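Local structure of Cap5O (Staphylococcus aureus, 3OJO) at residues I28-H33 against Y195-Q200; G34-G39 against S72-V77; I22-S27 against I55-P60. The protein oxidises UDP-N-acetyl-mannosamine as an NAD-dependent dehydrogenase in the biosynthesis of the Staphylococcus aureus capsular polysaccharide. One frame throughout, in Å; residues are numbered along the deposited sequence.

How the contacts relate
From the N terminus, strand 13-17 leads through the NAD-contacting turn into helix 23-32, whose first turn meets loop 55-60 in contact 3 and whose last turns meet loop 195-200 in contact 1. The chain then enters strand 36-40, which pairs with strand 75-78 in contact 2 at one margin of the Rossmann sheet. Contact 1 closes by far the longest loop, 161 residues, and contact 2, closing 32, lies wholly within it. Contact 3 closes 27 residues and crosses both others, because its first segment precedes theirs while its second falls inside their loops. Helix 23-32 thus joins the nucleotide turn, the sheet margin and the distant loop before strand 203-207.

Contact 1: I28-H33 against Y195-Q200; sequences IMFAKH and YRTFVQ
CG of F198 sits in the crowded position between backbone N and carbonyl carbon (chi1 62°), which aims the ring at helix 23-32, while M29 turns its CG anti to its own backbone N (chi1 -164°) to meet it. F30, with CG anti to the carbonyl carbon, reaches the same ring from another side, and the result is an aromatic cluster of F30, H33 and F198 at the C-terminal end of the first helix of the Rossmann domain. The F198 ring is used on two fronts. Over one face lies M29 CG, a CH-pi contact 3.6 Å from the centroid of the F198 ring; the bent methionine chain leaves SD in an oblique Met-aromatic position beside it. The edge of F198 points into the face of F30, a T-shaped pair with planes at 90° and ring centroids 4.8 Å apart. F198 CE1 leads this approach and stands almost over the centre of the F30 ring. At the edge of F30, the ring atom CE2 of Y195 lies 4.1 Å from F30 CZ. The Y195 hydroxyl has another partner, E128, with which it forms a hydrogen bond; the ring meets F30 by apolar contact. No hydrogen bond joins the two segments; the seam is held by rings and aliphatic carbons. The loop itself is kept compact by Y195 O, which accepts from the backbone N of both F198 and V199. L170 and V174 of helix 169-175 also pack on M29. H33 finishes the contact at its more exposed end: its CB meets T197 CG2, and its imidazole lies with one face over F198 CB, 3.6 Å from ring centroid to carbon.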
loop_
_atom_site.group_PDB
_atom_site.type_symbol
_atom_site.label_atom_id
_atom_site.label_comp_id
_atom_site.label_asym_id
_atom_site.label_seq_id
_atom_site.Cartn_x
_atom_site.Cartn_y
_atom_site.Cartn_z
ATOM N N ILE B 28 10.409 35.264 -3.522
ATOM C CA ILE B 28 11.700 35.659 -2.968
ATOM C C ILE B 28 12.851 35.043 -3.792
ATOM O O ILE B 28 13.797 35.747 -4.128
ATOM C CB ILE B 28 11.755 35.377 -1.422
ATOM C CG1 ILE B 28 10.929 36.429 -0.657
ATOM C CG2 ILE B 28 13.201 35.307 -0.872
ATOM C CD1 ILE B 28 10.608 36.070 0.833
ATOM N N MET B 29 12.718 33.763 -4.160
ATOM C CA MET B 29 13.679 32.994 -4.933
ATOM C C MET B 29 13.950 33.529 -6.355
ATOM O O MET B 29 15.115 33.679 -6.733
ATOM C CB MET B 29 13.279 31.521 -4.954
ATOM C CG MET B 29 14.400 30.609 -5.393
ATOM S SD MET B 29 15.995 30.877 -4.555
ATOM C CE MET B 29 15.900 29.736 -3.319
ATOM N N PHE B 30 12.895 33.815 -7.138
ATOM C CA PHE B 30 13.053 34.347 -8.490
ATOM C C PHE B 30 13.648 35.762 -8.472
ATOM O O PHE B 30 14.491 36.074 -9.318
ATOM C CB PHE B 30 11.719 34.351 -9.232
ATOM C CG PHE B 30 11.267 33.010 -9.764
ATOM C CD1 PHE B 30 11.766 32.514 -10.969
ATOM C CD2 PHE B 30 10.268 32.289 -9.120
ATOM C CE1 PHE B 30 11.286 31.308 -11.501
ATOM C CE2 PHE B 30 9.789 31.092 -9.655
ATOM C CZ PHE B 30 10.305 30.606 -10.836
ATOM N N ALA B 31 13.219 36.600 -7.489
ATOM C CA ALA B 31 13.688 37.973 -7.290
ATOM C C ALA B 31 15.164 38.004 -6.884
ATOM O O ALA B 31 15.882 38.926 -7.273
ATOM C CB ALA B 31 12.833 38.674 -6.251
ATOM N N LYS B 32 15.613 36.981 -6.126
ATOM C CA LYS B 32 16.996 36.776 -5.673
ATOM C C LYS B 32 17.917 36.543 -6.890
ATOM O O LYS B 32 19.122 36.784 -6.804
ATOM C CB LYS B 32 17.053 35.553 -4.728
ATOM C CG LYS B 32 18.336 35.409 -3.926
ATOM C CD LYS B 32 18.463 34.028 -3.295
ATOM C CE LYS B 32 19.835 33.800 -2.693
ATOM N NZ LYS B 32 19.990 34.459 -1.369
ATOM N N HIS B 33 17.332 36.076 -8.013
ATOM C CA HIS B 33 18.019 35.751 -9.264
ATOM C C HIS B 33 17.821 36.800 -10.393
ATOM O O HIS B 33 18.106 36.523 -11.565
ATOM C CB HIS B 33 17.671 34.307 -9.694
ATOM C CG HIS B 33 18.236 33.268 -8.772
ATOM N ND1 HIS B 33 19.351 32.533 -9.116
ATOM C CD2 HIS B 33 17.852 32.912 -7.523
ATOM C CE1 HIS B 33 19.610 31.756 -8.075
ATOM N NE2 HIS B 33 18.732 31.947 -7.094
ATOM N N TYR B 195 11.865 27.696 -14.575
ATOM C CA TYR B 195 12.595 27.064 -13.476
ATOM C C TYR B 195 14.110 27.009 -13.594
ATOM O O TYR B 195 14.800 26.984 -12.571
ATOM C CB TYR B 195 11.962 25.717 -13.113
ATOM C CG TYR B 195 10.580 25.897 -12.517
ATOM C CD1 TYR B 195 9.437 25.577 -13.246
ATOM C CD2 TYR B 195 10.411 26.467 -11.255
ATOM C CE1 TYR B 195 8.163 25.779 -12.716
ATOM C CE2 TYR B 195 9.140 26.676 -10.719
ATOM C CZ TYR B 195 8.021 26.317 -11.445
ATOM O OH TYR B 195 6.771 26.517 -10.906
ATOM N N ARG B 196 14.622 27.061 -14.833
ATOM C CA ARG B 196 16.056 27.045 -15.166
ATOM C C ARG B 196 16.833 28.164 -14.435
ATOM O O ARG B 196 18.036 28.017 -14.213
ATOM C CB ARG B 196 16.226 27.188 -16.686
ATOM C CG ARG B 196 17.412 26.424 -17.275
ATOM C CD ARG B 196 17.222 26.114 -18.759
ATOM N NE ARG B 196 17.080 27.320 -19.586
ATOM C CZ ARG B 196 16.250 27.432 -20.621
ATOM N NH1 ARG B 196 15.481 26.409 -20.978
ATOM N NH2 ARG B 196 16.186 28.564 -21.307
ATOM N N THR B 197 16.109 29.250 -14.035
ATOM C CA THR B 197 16.570 30.447 -13.319
ATOM C C THR B 197 17.375 30.118 -12.062
ATOM O O THR B 197 18.370 30.791 -11.797
ATOM C CB THR B 197 15.347 31.374 -13.010
ATOM O OG1 THR B 197 14.582 31.600 -14.202
ATOM C CG2 THR B 197 15.740 32.730 -12.385
ATOM N N PHE B 198 16.952 29.089 -11.291
ATOM C CA PHE B 198 17.604 28.706 -10.025
ATOM C C PHE B 198 17.573 27.204 -9.748
ATOM O O PHE B 198 18.292 26.746 -8.858
ATOM C CB PHE B 198 16.961 29.465 -8.836
ATOM C CG PHE B 198 15.493 29.153 -8.633
ATOM C CD1 PHE B 198 14.513 29.850 -9.335
ATOM C CD2 PHE B 198 15.093 28.127 -7.778
ATOM C CE1 PHE B 198 13.168 29.527 -9.184
ATOM C CE2 PHE B 198 13.740 27.814 -7.622
ATOM C CZ PHE B 198 12.791 28.520 -8.324
ATOM N N VAL B 199 16.703 26.447 -10.451
ATOM C CA VAL B 199 16.588 24.997 -10.213
ATOM C C VAL B 199 17.832 24.247 -10.718
ATOM O O VAL B 199 18.124 24.236 -11.922
ATOM C CB VAL B 199 15.238 24.341 -10.668
ATOM C CG1 VAL B 199 15.218 22.835 -10.392
ATOM C CG2 VAL B 199 14.048 25.015 -10.002
ATOM N N GLN B 200 18.555 23.644 -9.760
ATOM C CA GLN B 200 19.742 22.818 -9.962
ATOM C C GLN B 200 19.354 21.336 -9.964
ATOM O O GLN B 200 20.094 20.503 -10.493
ATOM C CB GLN B 200 20.797 23.116 -8.880
ATOM C CG GLN B 200 21.679 24.313 -9.229
ATOM C CD GLN B 200 22.386 24.882 -8.023
ATOM O OE1 GLN B 200 23.290 24.264 -7.441
ATOM N NE2 GLN B 200 22.021 26.104 -7.654
#

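Contact 2: G34-G39 against S72-V77; sequences GVDVLG and SGKLKV
The outer margin of the Rossmann sheet is formed here, where strand 36-40 lies between strand 13-17 and the last strand on this side, 75-78. Strands 36-40 and 75-78 are joined by a beta-alpha-beta crossover through helices 44-51 and 62-71, right-handed as in Rossmann folds. They run parallel, with V37, L38 and G39 in register with L75, K76 and V77, and three backbone bonds stitch them together. V37 N donates to K74 O at 2.7 Å. V37 O then accepts from K76 N at 3.0 Å, so V37 gives to one side of L75 and takes from the other, as parallel pairing requires. G39 N completes the set on K76 O at 2.8 Å. All three are close to straight, and the first two lie nearly along the C=O axis. On one face V37 and L75 cross obliquely, V37 with its CG1 branch and L75 with CG anti to the backbone N (chi1 -172° and -180°), which brings V37 CG1 to 3.7 Å from L75 CD1. That pair is covered by helix 23-32, with S27 touching both residues. On the face of L38 and K76, the leucine reaches across to K76, its CD2 near K76 O. Bends at chi2 and chi4 lay the chain of K74 alongside the turn that follows helix 23-32, its CE beside G34 O and its CD 3.3 Å from D36 OD1. G34 has positive phi, as the C-prime residue of the Schellman motif ending helix 23-32. D36 OD1 stays 4.4 Å from K74 NZ, beyond a salt bridge, so their opposite charges would attract only at longer range, and it is the backbone bonds and the apolar face that chiefly hold this margin of the sheet.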
loop_
_atom_site.group_PDB
_atom_site.type_symbol
_atom_site.label_atom_id
_atom_site.label_comp_id
_atom_site.label_asym_id
_atom_site.label_seq_id
_atom_site.Cartn_x
_atom_site.Cartn_y
_atom_site.Cartn_z
ATOM N N GLY B 34 17.376 38.000 -10.011
ATOM C CA GLY B 34 17.204 39.133 -10.913
ATOM C C GLY B 34 15.891 39.292 -11.653
ATOM O O GLY B 34 15.768 40.202 -12.486
ATOM N N VAL B 35 14.899 38.434 -11.371
ATOM C CA VAL B 35 13.584 38.520 -12.023
ATOM C C VAL B 35 12.727 39.572 -11.289
ATOM O O VAL B 35 12.794 39.650 -10.064
ATOM C CB VAL B 35 12.887 37.137 -12.109
ATOM C CG1 VAL B 35 11.608 37.203 -12.931
ATOM C CG2 VAL B 35 13.830 36.076 -12.675
ATOM N N ASP B 36 11.970 40.405 -12.041
ATOM C CA ASP B 36 11.088 41.439 -11.479
ATOM C C ASP B 36 9.812 40.726 -11.106
ATOM O O ASP B 36 9.087 40.225 -11.984
ATOM C CB ASP B 36 10.829 42.592 -12.471
ATOM C CG ASP B 36 12.091 43.210 -13.036
ATOM O OD1 ASP B 36 12.987 43.567 -12.235
ATOM O OD2 ASP B 36 12.199 43.310 -14.286
ATOM N N VAL B 37 9.595 40.595 -9.786
ATOM C CA VAL B 37 8.505 39.823 -9.220
ATOM C C VAL B 37 7.455 40.681 -8.561
ATOM O O VAL B 37 7.753 41.491 -7.684
ATOM C CB VAL B 37 9.018 38.689 -8.262
ATOM C CG1 VAL B 37 7.890 37.767 -7.829
ATOM C CG2 VAL B 37 10.139 37.870 -8.889
ATOM N N LEU B 38 6.198 40.432 -8.937
ATOM C CA LEU B 38 5.035 41.025 -8.313
ATOM C C LEU B 38 4.340 39.901 -7.528
ATOM O O LEU B 38 3.859 38.932 -8.117
ATOM C CB LEU B 38 4.084 41.648 -9.344
ATOM C CG LEU B 38 3.006 42.641 -8.840
ATOM C CD1 LEU B 38 1.638 42.302 -9.282
ATOM C CD2 LEU B 38 3.201 43.191 -7.438
ATOM N N GLY B 39 4.340 40.030 -6.207
ATOM C CA GLY B 39 3.665 39.102 -5.315
ATOM C C GLY B 39 2.220 39.538 -5.165
ATOM O O GLY B 39 1.947 40.700 -4.858
ATOM N N SER B 72 16.360 45.671 -3.110
ATOM C CA SER B 72 16.833 45.684 -4.500
ATOM C C SER B 72 15.741 46.144 -5.491
ATOM O O SER B 72 16.041 46.420 -6.653
ATOM C CB SER B 72 17.414 44.325 -4.897
ATOM O OG SER B 72 16.432 43.313 -5.056
ATOM N N GLY B 73 14.496 46.227 -5.018
ATOM C CA GLY B 73 13.346 46.619 -5.828
ATOM C C GLY B 73 12.859 45.529 -6.766
ATOM O O GLY B 73 12.015 45.796 -7.628
ATOM N N LYS B 74 13.386 44.293 -6.603
ATOM C CA LYS B 74 13.006 43.135 -7.424
ATOM C C LYS B 74 11.657 42.530 -7.008
ATOM O O LYS B 74 10.912 42.038 -7.867
ATOM C CB LYS B 74 14.117 42.067 -7.458
ATOM C CG LYS B 74 15.340 42.461 -8.297
ATOM C CD LYS B 74 15.031 42.764 -9.769
ATOM C CE LYS B 74 16.243 43.283 -10.520
ATOM N NZ LYS B 74 16.665 44.653 -10.086
ATOM N N LEU B 75 11.326 42.611 -5.705
ATOM C CA LEU B 75 10.054 42.094 -5.209
ATOM C C LEU B 75 9.128 43.185 -4.687
ATOM O O LEU B 75 9.387 43.802 -3.647
ATOM C CB LEU B 75 10.245 40.950 -4.174
ATOM C CG LEU B 75 8.990 40.294 -3.553
ATOM C CD1 LEU B 75 8.125 39.620 -4.583
ATOM C CD2 LEU B 75 9.368 39.301 -2.502
ATOM N N LYS B 76 8.036 43.396 -5.415
ATOM C CA LYS B 76 6.974 44.322 -5.061
ATOM C C LYS B 76 5.758 43.453 -4.800
ATOM O O LYS B 76 5.630 42.386 -5.388
ATOM C CB LYS B 76 6.683 45.338 -6.188
ATOM C CG LYS B 76 7.913 46.066 -6.736
ATOM C CD LYS B 76 8.353 47.270 -5.892
ATOM C CE LYS B 76 9.614 47.918 -6.420
ATOM N NZ LYS B 76 9.478 48.356 -7.841
ATOM N N VAL B 77 4.877 43.908 -3.929
ATOM C CA VAL B 77 3.675 43.182 -3.541
ATOM C C VAL B 77 2.433 44.006 -3.875
ATOM O O VAL B 77 2.540 45.226 -4.019
ATOM C CB VAL B 77 3.709 42.681 -2.056
ATOM C CG1 VAL B 77 4.835 41.677 -1.791
ATOM C CG2 VAL B 77 3.701 43.810 -1.038
#

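Contact 3: I22-S27 against I55-P60; sequences IGLPTS and ISIEEP. With NAD (nicotinamide-adenine-dinucleotide), chain J.
A single methyl, L24 CD2, carries most of this contact, reaching three consecutive residues of loop 55-60 from the first turn of the helix at the NAD-binding turn. L24 holds CG anti to its backbone N (chi1 -179°), and CD2 then lies 3.7 Å from S56 OG, with I55 CB and I57 CG1 only slightly farther from it. Beside it the P25 ring meets I57 tip to tip, CG of the proline against CD1 of the isoleucine. Next to these contacts in the chain, the turn fits a Rossmann-type GxGxxG pattern that includes G23, and I22 N donates to O2N of NAD at 3.0 Å. The I22 side chain extends along the nicotinamide end, CD1 near the carboxamide. Within the helix T26 OG1 and S27 OG bond back to the carbonyls of I22 and G23, approaching from above the carbonyl planes. Y21, another NAD-binding residue, touches I57 and accepts E58 N at its hydroxyl. The chemistry is therefore divided: L24 and P25, in the first turn of the helix, pack on the loop, whereas the I22 amide, donating to phosphate oxygen O2N, would help offset the negative charge of the pyrophosphate.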
loop_
_atom_site.group_PDB
_atom_site.type_symbol
_atom_site.label_atom_id
_atom_site.label_comp_id
_atom_site.label_asym_id
_atom_site.label_seq_id
_atom_site.Cartn_x
_atom_site.Cartn_y
_atom_site.Cartn_z
ATOM N N ILE B 22 4.238 28.438 0.103
ATOM C CA ILE B 22 4.701 28.106 -1.247
ATOM C C ILE B 22 5.074 29.391 -2.034
ATOM O O ILE B 22 6.220 29.523 -2.462
ATOM C CB ILE B 22 3.641 27.229 -1.984
ATOM C CG1 ILE B 22 3.458 25.837 -1.347
ATOM C CG2 ILE B 22 3.916 27.155 -3.464
ATOM C CD1 ILE B 22 4.635 24.863 -1.502
ATOM N N GLY B 23 4.106 30.304 -2.198
ATOM C CA GLY B 23 4.225 31.537 -2.973
ATOM C C GLY B 23 5.256 32.548 -2.520
ATOM O O GLY B 23 5.994 33.062 -3.359
ATOM N N LEU B 24 5.291 32.892 -1.219
ATOM C CA LEU B 24 6.248 33.878 -0.717
ATOM C C LEU B 24 7.712 33.448 -0.929
ATOM O O LEU B 24 8.421 34.196 -1.604
ATOM C CB LEU B 24 5.969 34.293 0.745
ATOM C CG LEU B 24 6.904 35.351 1.345
ATOM C CD1 LEU B 24 6.807 36.678 0.573
ATOM C CD2 LEU B 24 6.642 35.529 2.829
ATOM N N PRO B 25 8.178 32.261 -0.461
ATOM C CA PRO B 25 9.568 31.855 -0.745
ATOM C C PRO B 25 9.904 31.775 -2.236
ATOM O O PRO B 25 11.009 32.164 -2.620
ATOM C CB PRO B 25 9.670 30.483 -0.076
ATOM C CG PRO B 25 8.645 30.530 1.009
ATOM C CD PRO B 25 7.503 31.232 0.354
ATOM N N THR B 26 8.939 31.317 -3.071
ATOM C CA THR B 26 9.067 31.236 -4.534
ATOM C C THR B 26 9.278 32.639 -5.132
ATOM O O THR B 26 10.164 32.795 -5.966
ATOM C CB THR B 26 7.863 30.479 -5.129
ATOM O OG1 THR B 26 7.837 29.151 -4.589
ATOM C CG2 THR B 26 7.862 30.443 -6.651
ATOM N N SER B 27 8.468 33.641 -4.730
ATOM C CA SER B 27 8.625 35.030 -5.183
ATOM C C SER B 27 10.014 35.527 -4.785
ATOM O O SER B 27 10.718 36.102 -5.608
ATOM C CB SER B 27 7.590 35.926 -4.513
ATOM O OG SER B 27 6.288 35.404 -4.682
ATOM N N ILE B 55 8.284 39.389 6.718
ATOM C CA ILE B 55 7.709 38.216 6.056
ATOM C C ILE B 55 6.425 37.817 6.788
ATOM O O ILE B 55 6.332 37.975 8.006
ATOM C CB ILE B 55 8.677 37.011 5.872
ATOM C CG1 ILE B 55 9.355 36.565 7.185
ATOM C CG2 ILE B 55 9.661 37.255 4.748
ATOM C CD1 ILE B 55 10.075 35.199 7.123
ATOM N N SER B 56 5.425 37.341 6.026
ATOM C CA SER B 56 4.122 36.932 6.537
ATOM C C SER B 56 4.112 35.458 6.999
ATOM O O SER B 56 3.102 34.999 7.529
ATOM C CB SER B 56 3.059 37.174 5.474
ATOM O OG SER B 56 3.405 36.496 4.277
ATOM N N ILE B 57 5.220 34.723 6.800
ATOM C CA ILE B 57 5.349 33.309 7.182
ATOM C C ILE B 57 6.510 33.102 8.179
ATOM O O ILE B 57 7.358 33.987 8.355
ATOM C CB ILE B 57 5.410 32.320 5.953
ATOM C CG1 ILE B 57 6.723 32.438 5.148
ATOM C CG2 ILE B 57 4.193 32.448 5.050
ATOM C CD1 ILE B 57 7.230 31.154 4.587
ATOM N N GLU B 58 6.517 31.947 8.839
ATOM C CA GLU B 58 7.531 31.551 9.802
ATOM C C GLU B 58 8.477 30.560 9.100
ATOM O O GLU B 58 8.106 29.416 8.820
ATOM C CB GLU B 58 6.855 31.014 11.098
ATOM C CG GLU B 58 7.486 29.830 11.829
ATOM C CD GLU B 58 8.370 30.146 13.023
ATOM O OE1 GLU B 58 7.877 30.783 13.984
ATOM O OE2 GLU B 58 9.543 29.705 13.022
ATOM N N GLU B 59 9.661 31.058 8.707
ATOM C CA GLU B 59 10.717 30.264 8.111
ATOM C C GLU B 59 12.076 30.887 8.485
ATOM O O GLU B 59 12.363 32.005 8.043
ATOM C CB GLU B 59 10.547 30.130 6.579
ATOM C CG GLU B 59 11.707 29.432 5.868
ATOM C CD GLU B 59 11.933 27.941 6.069
ATOM O OE1 GLU B 59 11.065 27.254 6.665
ATOM O OE2 GLU B 59 12.974 27.452 5.571
ATOM N N PRO B 60 12.934 30.162 9.254
ATOM C CA PRO B 60 14.269 30.693 9.605
ATOM C C PRO B 60 15.088 31.126 8.400
ATOM O O PRO B 60 15.145 30.418 7.394
ATOM C CB PRO B 60 14.985 29.497 10.218
ATOM C CG PRO B 60 14.099 28.310 10.044
ATOM C CD PRO B 60 12.716 28.837 9.866
HETATM P PA NAD J . -1.106 29.153 2.425
HETATM O O1A NAD J . -2.443 29.191 3.055
HETATM O O2A NAD J . -0.025 29.267 3.426
HETATM O O5B NAD J . -1.004 30.361 1.369
HETATM C C5B NAD J . -2.049 30.667 0.486
HETATM C C4B NAD J . -2.057 32.165 0.296
HETATM O O4B NAD J . -2.739 32.481 -0.899
HETATM C C3B NAD J . -2.742 32.915 1.446
HETATM O O3B NAD J . -1.930 34.017 1.837
HETATM C C2B NAD J . -4.003 33.458 0.785
HETATM O O2B NAD J . -4.455 34.676 1.341
HETATM C C1B NAD J . -3.575 33.606 -0.664
HETATM N N9A NAD J . -4.736 33.579 -1.566
HETATM C C8A NAD J . -5.845 32.770 -1.443
HETATM N N7A NAD J . -6.638 32.953 -2.522
HETATM C C5A NAD J . -6.047 33.874 -3.322
HETATM C C6A NAD J . -6.440 34.441 -4.536
HETATM N N6A NAD J . -7.597 34.050 -5.081
HETATM N N1A NAD J . -5.616 35.383 -5.147
HETATM C C2A NAD J . -4.412 35.748 -4.565
HETATM N N3A NAD J . -4.032 35.186 -3.362
HETATM C C4A NAD J . -4.836 34.265 -2.750
HETATM O O3 NAD J . -0.995 27.804 1.536
HETATM P PN NAD J . 0.397 27.135 1.099
HETATM O O1N NAD J . 0.870 26.301 2.233
HETATM O O2N NAD J . 1.282 28.169 0.506
HETATM O O5D NAD J . -0.049 26.117 -0.032
HETATM C C5D NAD J . -0.957 26.483 -1.039
HETATM C C4D NAD J . -1.347 25.216 -1.793
HETATM O O4D NAD J . -0.199 24.621 -2.379
HETATM C C3D NAD J . -1.893 24.101 -0.901
HETATM O O3D NAD J . -3.219 24.263 -0.432
HETATM C C2D NAD J . -1.743 22.930 -1.840
HETATM O O2D NAD J . -2.636 23.095 -2.910
HETATM C C1D NAD J . -0.367 23.210 -2.422
HETATM N N1N NAD J . 0.615 22.467 -1.600
HETATM C C2N NAD J . 1.287 23.052 -0.549
HETATM C C3N NAD J . 2.180 22.288 0.217
HETATM C C7N NAD J . 3.228 22.964 1.057
HETATM O O7N NAD J . 4.550 22.465 0.986
HETATM N N7N NAD J . 2.891 23.983 1.859
HETATM C C4N NAD J . 2.356 20.927 -0.069
HETATM C C5N NAD J . 1.645 20.330 -1.109
HETATM C C6N NAD J . 0.765 21.119 -1.852
#